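Local coordinates for protein elongation factor G (PDB 2DY1) that binds GTP and a magnesium ion and probably acts as a translational GTPase that promotes translocation on the ribosome, at residues V291-Q299 / L402-P410; V454-K462 / G523-F533. All coordinates share one frame; numbering follows the deposited sequence.

Contact 1. Residues V291-Q299 / L402-P410; sequences VQVDPFMGQ and LRKLLEEDP
E408, in the last turn of helix 392-408, reaches across to the strand 291-294 and takes the backbone N-H of V293. The bond is short and nearly straight: V293 N lies 2.8 Å from E408 OE1, with an angle of 171° at the hydrogen, and OE1 accepts through its anti lone pair, on the side away from OE2. An extended side chain makes this possible, with CG anti to the backbone N and the carboxylate turned at its end. The methylene part of the same side chain passes the strand backbone, E408 CG lying 3.5 Å from V291 O. Beside this polar link V293 packs on the helix with both methyls: V293 CG1 rests 3.8 Å from K404 CD, on the aliphatic part of the lysine, and V293 CG2 lies 4.1 Å from E407 CB. V291 turns its CB to the carbonyl oxygen of E407.

Around the carboxylate lies a second shell, in which R439 of helix 430-442 is its direct partner, forming salt bridges with both E408 and D294. The Q292 amide, its plane only 16° from that of the E408 carboxylate, donates from Q292 NE2 to D294 OD2 at 2.9 Å, and a water joins the same NE2 weakly to E408 OE2. Another water bridges V291 N and E408 O. D294 OD2 and E408 OE1 stand 4.2 Å apart, a pairing of like charges that R439 probably offsets. R63 bonds to Q292 OE1 and E408 O.

Strand 291-294 and helix 402-408 run roughly antiparallel, their directions 146° apart. The arrangement is a strand-on-helix interface between domain 2 and domain III of elongation factor G, in which a helix-end carboxylate receives a strand N-H.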
# COMPACT_ATOMS: atom_id res chain seq x y z
N VAL A 291 2.78 6.12 -12.05
CA VAL A 291 2.61 7.39 -12.73
C VAL A 291 3.21 8.50 -11.88
O VAL A 291 3.14 8.43 -10.65
CB VAL A 291 1.10 7.70 -12.90
CG1 VAL A 291 0.90 9.16 -13.31
CG2 VAL A 291 0.49 6.77 -13.97
N GLN A 292 3.88 9.45 -12.52
CA GLN A 292 4.36 10.65 -11.81
C GLN A 292 3.65 11.84 -12.44
O GLN A 292 3.36 11.81 -13.62
CB GLN A 292 5.86 10.93 -12.00
CG GLN A 292 6.81 10.06 -11.22
CD GLN A 292 6.60 10.15 -9.72
OE1 GLN A 292 6.29 9.17 -9.06
NE2 GLN A 292 6.78 11.36 -9.17
N VAL A 293 3.35 12.87 -11.65
CA VAL A 293 2.80 14.11 -12.22
C VAL A 293 3.68 15.15 -11.49
O VAL A 293 3.24 15.83 -10.57
CB VAL A 293 1.29 14.34 -11.89
CG1 VAL A 293 0.78 15.57 -12.64
CG2 VAL A 293 0.47 13.13 -12.28
N ASP A 294 4.96 15.20 -11.87
CA ASP A 294 5.94 16.10 -11.24
C ASP A 294 5.68 17.54 -11.66
O ASP A 294 5.41 17.82 -12.82
CB ASP A 294 7.37 15.73 -11.66
CG ASP A 294 7.85 14.39 -11.08
OD1 ASP A 294 8.66 13.70 -11.74
OD2 ASP A 294 7.44 14.03 -9.96
N PRO A 295 5.77 18.48 -10.71
CA PRO A 295 5.54 19.88 -11.09
C PRO A 295 6.40 20.29 -12.29
O PRO A 295 7.60 19.98 -12.34
CB PRO A 295 5.92 20.64 -9.83
CG PRO A 295 5.53 19.70 -8.74
CD PRO A 295 6.00 18.35 -9.27
N PHE A 296 5.78 21.00 -13.23
CA PHE A 296 6.43 21.50 -14.44
C PHE A 296 6.82 20.42 -15.44
O PHE A 296 7.56 20.69 -16.39
CB PHE A 296 7.68 22.31 -14.06
CG PHE A 296 7.45 23.28 -12.95
CD1 PHE A 296 7.99 23.04 -11.69
CD2 PHE A 296 6.63 24.39 -13.13
CE1 PHE A 296 7.73 23.91 -10.63
CE2 PHE A 296 6.35 25.26 -12.08
CZ PHE A 296 6.90 25.02 -10.83
N MET A 297 6.32 19.20 -15.25
CA MET A 297 6.66 18.10 -16.18
C MET A 297 5.43 17.48 -16.82
O MET A 297 5.53 16.91 -17.91
CB MET A 297 7.46 17.01 -15.45
CG MET A 297 8.00 15.88 -16.34
SD MET A 297 9.33 16.38 -17.47
CE MET A 297 9.74 14.71 -18.25
N GLY A 298 4.28 17.61 -16.16
CA GLY A 298 3.08 17.00 -16.70
C GLY A 298 3.09 15.53 -16.32
O GLY A 298 4.04 15.06 -15.68
N GLN A 299 2.06 14.79 -16.71
CA GLN A 299 1.96 13.38 -16.36
C GLN A 299 2.90 12.49 -17.17
O GLN A 299 3.00 12.64 -18.38
CB GLN A 299 0.50 12.91 -16.52
CG GLN A 299 0.25 11.42 -16.16
CD GLN A 299 -1.19 11.15 -15.73
OE1 GLN A 299 -1.67 10.01 -15.81
NE2 GLN A 299 -1.87 12.17 -15.25
N LEU A 402 -5.88 17.65 -6.27
CA LEU A 402 -6.23 16.32 -5.78
C LEU A 402 -6.29 15.35 -6.94
O LEU A 402 -5.93 14.19 -6.80
CB LEU A 402 -7.57 16.32 -5.05
CG LEU A 402 -7.54 16.94 -3.65
CD1 LEU A 402 -8.96 17.09 -3.15
CD2 LEU A 402 -6.72 16.07 -2.70
N ARG A 403 -6.78 15.82 -8.09
CA ARG A 403 -6.83 14.94 -9.26
C ARG A 403 -5.40 14.46 -9.58
O ARG A 403 -5.16 13.26 -9.79
CB ARG A 403 -7.39 15.68 -10.48
CG ARG A 403 -7.63 14.76 -11.69
CD ARG A 403 -7.90 15.57 -12.96
NE ARG A 403 -6.71 16.29 -13.39
CZ ARG A 403 -5.62 15.70 -13.89
NH1 ARG A 403 -5.58 14.39 -14.04
NH2 ARG A 403 -4.55 16.43 -14.19
N LYS A 404 -4.45 15.39 -9.63
CA LYS A 404 -3.05 15.06 -9.90
C LYS A 404 -2.50 14.11 -8.83
O LYS A 404 -1.81 13.13 -9.12
CB LYS A 404 -2.18 16.33 -9.92
CG LYS A 404 -2.38 17.25 -11.12
CD LYS A 404 -1.30 18.34 -11.07
CE LYS A 404 -1.36 19.26 -12.29
NZ LYS A 404 -2.54 20.17 -12.23
N LEU A 405 -2.78 14.43 -7.57
CA LEU A 405 -2.29 13.61 -6.46
C LEU A 405 -2.76 12.17 -6.55
O LEU A 405 -1.97 11.25 -6.33
CB LEU A 405 -2.75 14.21 -5.13
CG LEU A 405 -2.31 13.45 -3.87
CD1 LEU A 405 -0.81 13.69 -3.64
CD2 LEU A 405 -3.11 13.91 -2.65
N LEU A 406 -4.04 11.97 -6.88
CA LEU A 406 -4.57 10.61 -6.96
C LEU A 406 -4.13 9.90 -8.23
O LEU A 406 -4.14 8.67 -8.27
CB LEU A 406 -6.11 10.62 -6.81
CG LEU A 406 -6.71 10.53 -5.39
CD1 LEU A 406 -6.55 9.12 -4.86
CD2 LEU A 406 -6.03 11.53 -4.44
N GLU A 407 -3.78 10.64 -9.28
CA GLU A 407 -3.25 9.99 -10.49
C GLU A 407 -1.89 9.43 -10.14
O GLU A 407 -1.55 8.29 -10.50
CB GLU A 407 -3.02 10.99 -11.63
CG GLU A 407 -4.21 11.31 -12.46
CD GLU A 407 -4.77 10.08 -13.15
OE1 GLU A 407 -3.99 9.23 -13.66
OE2 GLU A 407 -6.00 9.99 -13.20
N GLU A 408 -1.09 10.24 -9.45
CA GLU A 408 0.25 9.84 -9.08
C GLU A 408 0.21 8.78 -7.99
O GLU A 408 1.02 7.85 -7.99
CB GLU A 408 1.00 11.10 -8.59
CG GLU A 408 2.42 10.90 -8.22
CD GLU A 408 3.10 12.23 -7.93
OE1 GLU A 408 3.60 12.88 -8.87
OE2 GLU A 408 3.11 12.59 -6.74
N ASP A 409 -0.77 8.87 -7.09
CA ASP A 409 -0.82 7.92 -5.99
C ASP A 409 -2.20 7.35 -5.73
O ASP A 409 -2.96 7.83 -4.90
CB ASP A 409 -0.29 8.58 -4.72
CG ASP A 409 -0.19 7.63 -3.55
OD1 ASP A 409 -0.46 6.41 -3.69
OD2 ASP A 409 0.17 8.11 -2.46
N PRO A 410 -2.56 6.29 -6.47
CA PRO A 410 -3.86 5.63 -6.33
C PRO A 410 -3.98 4.80 -5.04
O PRO A 410 -5.00 4.12 -4.83
CB PRO A 410 -3.96 4.77 -7.60
CG PRO A 410 -3.03 5.44 -8.56
CD PRO A 410 -1.87 5.83 -7.69
O HOH W 1 1.32 5.56 -9.63
O HOH W 2 5.78 11.98 -6.31

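Contact 2. Residues V454-K462 / G523-F533; sequences VPYRETIKK and GVLAGFPVMGF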
# COMPACT_ATOMS: atom_id res chain seq x y z
N VAL A 454 -16.87 12.15 14.33
CA VAL A 454 -17.42 10.83 14.58
C VAL A 454 -18.87 10.79 14.12
O VAL A 454 -19.65 11.70 14.38
CB VAL A 454 -17.37 10.47 16.08
CG1 VAL A 454 -18.09 9.16 16.35
CG2 VAL A 454 -15.92 10.36 16.53
N PRO A 455 -19.25 9.72 13.40
CA PRO A 455 -20.63 9.61 12.92
C PRO A 455 -21.58 9.08 14.00
O PRO A 455 -21.99 7.92 13.97
CB PRO A 455 -20.50 8.67 11.73
CG PRO A 455 -19.39 7.75 12.17
CD PRO A 455 -18.39 8.71 12.77
N TYR A 456 -21.89 9.95 14.96
CA TYR A 456 -22.81 9.58 16.03
C TYR A 456 -24.19 9.33 15.43
O TYR A 456 -24.50 9.80 14.33
CB TYR A 456 -22.92 10.71 17.06
CG TYR A 456 -21.68 10.92 17.87
CD1 TYR A 456 -21.30 10.01 18.85
CD2 TYR A 456 -20.85 12.02 17.63
CE1 TYR A 456 -20.12 10.19 19.59
CE2 TYR A 456 -19.67 12.20 18.35
CZ TYR A 456 -19.31 11.29 19.32
OH TYR A 456 -18.13 11.47 20.01
N ARG A 457 -25.01 8.58 16.14
CA ARG A 457 -26.35 8.31 15.66
C ARG A 457 -27.28 8.38 16.85
O ARG A 457 -26.84 8.70 17.96
CB ARG A 457 -26.41 6.95 14.98
CG ARG A 457 -25.60 6.97 13.69
CD ARG A 457 -25.89 5.82 12.77
NE ARG A 457 -25.07 5.93 11.57
CZ ARG A 457 -24.78 4.89 10.80
NH1 ARG A 457 -25.27 3.70 11.10
NH2 ARG A 457 -23.96 5.04 9.76
N GLU A 458 -28.55 8.10 16.62
CA GLU A 458 -29.53 8.15 17.70
C GLU A 458 -30.50 6.99 17.57
O GLU A 458 -30.59 6.37 16.52
CB GLU A 458 -30.33 9.45 17.62
CG GLU A 458 -29.50 10.71 17.81
CD GLU A 458 -30.31 11.98 17.63
OE1 GLU A 458 -31.54 11.95 17.89
OE2 GLU A 458 -29.73 13.01 17.24
N THR A 459 -31.20 6.70 18.66
CA THR A 459 -32.21 5.65 18.64
C THR A 459 -33.22 5.94 19.74
O THR A 459 -33.13 6.99 20.40
CB THR A 459 -31.60 4.24 18.81
OG1 THR A 459 -32.59 3.26 18.47
CG2 THR A 459 -31.13 4.01 20.25
N ILE A 460 -34.17 5.04 19.93
CA ILE A 460 -35.19 5.25 20.96
C ILE A 460 -35.23 4.12 21.98
O ILE A 460 -34.88 2.99 21.68
CB ILE A 460 -36.59 5.39 20.32
CG1 ILE A 460 -36.86 4.22 19.36
CG2 ILE A 460 -36.70 6.71 19.57
CD1 ILE A 460 -38.29 4.21 18.78
N LYS A 461 -35.67 4.45 23.20
CA LYS A 461 -35.73 3.46 24.27
C LYS A 461 -37.13 2.99 24.66
O LYS A 461 -37.28 1.97 25.34
CB LYS A 461 -35.01 4.00 25.51
CG LYS A 461 -33.48 3.96 25.42
CD LYS A 461 -32.86 4.32 26.77
CE LYS A 461 -31.36 4.04 26.80
NZ LYS A 461 -30.76 4.37 28.12
N LYS A 462 -38.16 3.72 24.24
CA LYS A 462 -39.52 3.31 24.56
C LYS A 462 -40.48 3.53 23.41
O LYS A 462 -40.24 4.32 22.49
CB LYS A 462 -40.02 4.04 25.81
CG LYS A 462 -40.28 5.53 25.64
CD LYS A 462 -40.80 6.13 26.95
CE LYS A 462 -41.09 7.62 26.82
NZ LYS A 462 -41.67 8.20 28.06
N GLY A 523 -32.06 13.12 13.84
CA GLY A 523 -32.73 12.84 15.09
C GLY A 523 -33.02 14.05 15.97
O GLY A 523 -32.35 15.08 15.88
N VAL A 524 -34.02 13.90 16.84
CA VAL A 524 -34.42 14.99 17.73
C VAL A 524 -33.47 15.25 18.89
O VAL A 524 -33.49 16.33 19.47
CB VAL A 524 -35.84 14.74 18.30
CG1 VAL A 524 -36.85 14.62 17.17
CG2 VAL A 524 -35.86 13.49 19.15
N LEU A 525 -32.65 14.27 19.25
CA LEU A 525 -31.74 14.45 20.38
C LEU A 525 -30.60 15.41 20.10
O LEU A 525 -30.36 16.35 20.86
CB LEU A 525 -31.18 13.10 20.84
CG LEU A 525 -30.36 13.13 22.14
CD1 LEU A 525 -31.09 13.95 23.20
CD2 LEU A 525 -30.13 11.70 22.63
N ALA A 526 -29.89 15.19 19.00
CA ALA A 526 -28.77 16.04 18.65
C ALA A 526 -28.57 16.15 17.14
O ALA A 526 -27.49 16.50 16.67
CB ALA A 526 -27.51 15.52 19.32
N GLY A 527 -29.61 15.83 16.38
CA GLY A 527 -29.55 15.93 14.93
C GLY A 527 -28.76 14.89 14.13
O GLY A 527 -28.45 15.11 12.96
N PHE A 528 -28.45 13.74 14.74
CA PHE A 528 -27.71 12.69 14.04
C PHE A 528 -28.68 11.67 13.43
O PHE A 528 -29.84 11.61 13.85
CB PHE A 528 -26.79 11.97 15.03
CG PHE A 528 -25.66 12.83 15.54
CD1 PHE A 528 -25.60 13.21 16.87
CD2 PHE A 528 -24.64 13.22 14.69
CE1 PHE A 528 -24.53 13.96 17.36
CE2 PHE A 528 -23.56 13.97 15.16
CZ PHE A 528 -23.51 14.34 16.50
N PRO A 529 -28.23 10.87 12.44
CA PRO A 529 -29.13 9.87 11.83
C PRO A 529 -29.71 8.95 12.89
O PRO A 529 -29.01 8.55 13.82
CB PRO A 529 -28.21 9.13 10.86
CG PRO A 529 -27.23 10.20 10.45
CD PRO A 529 -26.91 10.84 11.78
N VAL A 530 -30.99 8.60 12.74
CA VAL A 530 -31.66 7.72 13.70
C VAL A 530 -31.73 6.30 13.19
O VAL A 530 -31.97 6.06 12.00
CB VAL A 530 -33.11 8.21 13.99
CG1 VAL A 530 -33.70 7.43 15.16
CG2 VAL A 530 -33.11 9.71 14.28
N MET A 531 -31.52 5.35 14.09
CA MET A 531 -31.56 3.94 13.76
C MET A 531 -32.21 3.14 14.89
O MET A 531 -32.62 3.69 15.91
CB MET A 531 -30.14 3.41 13.51
CG MET A 531 -29.19 3.55 14.70
SD MET A 531 -27.55 2.79 14.41
CE MET A 531 -27.53 2.75 12.68
N GLY A 532 -32.30 1.83 14.69
CA GLY A 532 -32.86 0.97 15.71
C GLY A 532 -34.32 1.19 16.06
O GLY A 532 -34.67 1.23 17.24
N PHE A 533 -35.17 1.34 15.05
CA PHE A 533 -36.60 1.52 15.30
C PHE A 533 -37.44 0.88 14.23
O PHE A 533 -37.02 0.75 13.08
CB PHE A 533 -36.98 3.00 15.39
CG PHE A 533 -36.82 3.75 14.10
CD1 PHE A 533 -35.63 4.44 13.82
CD2 PHE A 533 -37.84 3.78 13.15
CE1 PHE A 533 -35.47 5.13 12.63
CE2 PHE A 533 -37.68 4.47 11.95
CZ PHE A 533 -36.49 5.15 11.69
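The carboxylate of E458 points into the turn 523-528, where three backbone N-H groups close on it. L525 N donates to E458 OE1 at 2.9 Å, on the syn side but tilted well out of the carboxylate plane. E458 OE2 takes two donors from opposite faces of that plane, A526 N at 2.8 Å and F528 N at 2.9 Å, so this oxygen is gripped from above and below. The glutamate gets there with an extended chain beyond CG, and its carboxylate plane stands 85° from the F528 ring. G523 CA comes within 3.2 Å of E458 OE1.

Y456 and F528 lie side by side, their side chains pointing the same way. Y456 CB sits over the centre of the F528 ring, 3.5 Å from its centroid and almost on the ring normal, a clear CH-pi contact. The two rings themselves are inclined at 57°, while V454 CG1 covers one face of the tyrosine. R457 and M531 cross obliquely, with the methionine CE at the edge of the guanidinium, close to its plane; the charged end of the arginine pairs with E419. T459 has OG1 anti to its backbone nitrogen (chi1 -166°), an orientation that lets T459 OG1 donate to M531 O at 2.6 Å.

Between these side chains the backbones form a single bridge: E458 N donates to P529 O, and M531 N returns a bond of 2.8 Å to E458 O. On its other side strand 457-460 pairs with strand 569-583, through R457 with L572 and T459 with V570. M564 of helix 549-566 touches E458, I460, V524 and V530, and I460 also meets L487 of strand 477-489, next to F533 at the start of strand 533-541.

Contact 1 and contact 2 follow one another along the chain, the first closing before the second opens. Their centres lie 42 Å apart and their nearest atoms about 20 Å apart, so they do not touch. Contact 1 joins domain 2 to domain III and lies nearer the nucleotide: the Q292 side chain is about 9 Å from that of T61, a magnesium ligand, about 13 Å from the metal ion and about 14 Å from GTP. Contact 2 lies within domain IV, away from the annotated sites. One principle covers both: a glutamate carboxylate receives backbone N-H groups from a segment distant in sequence.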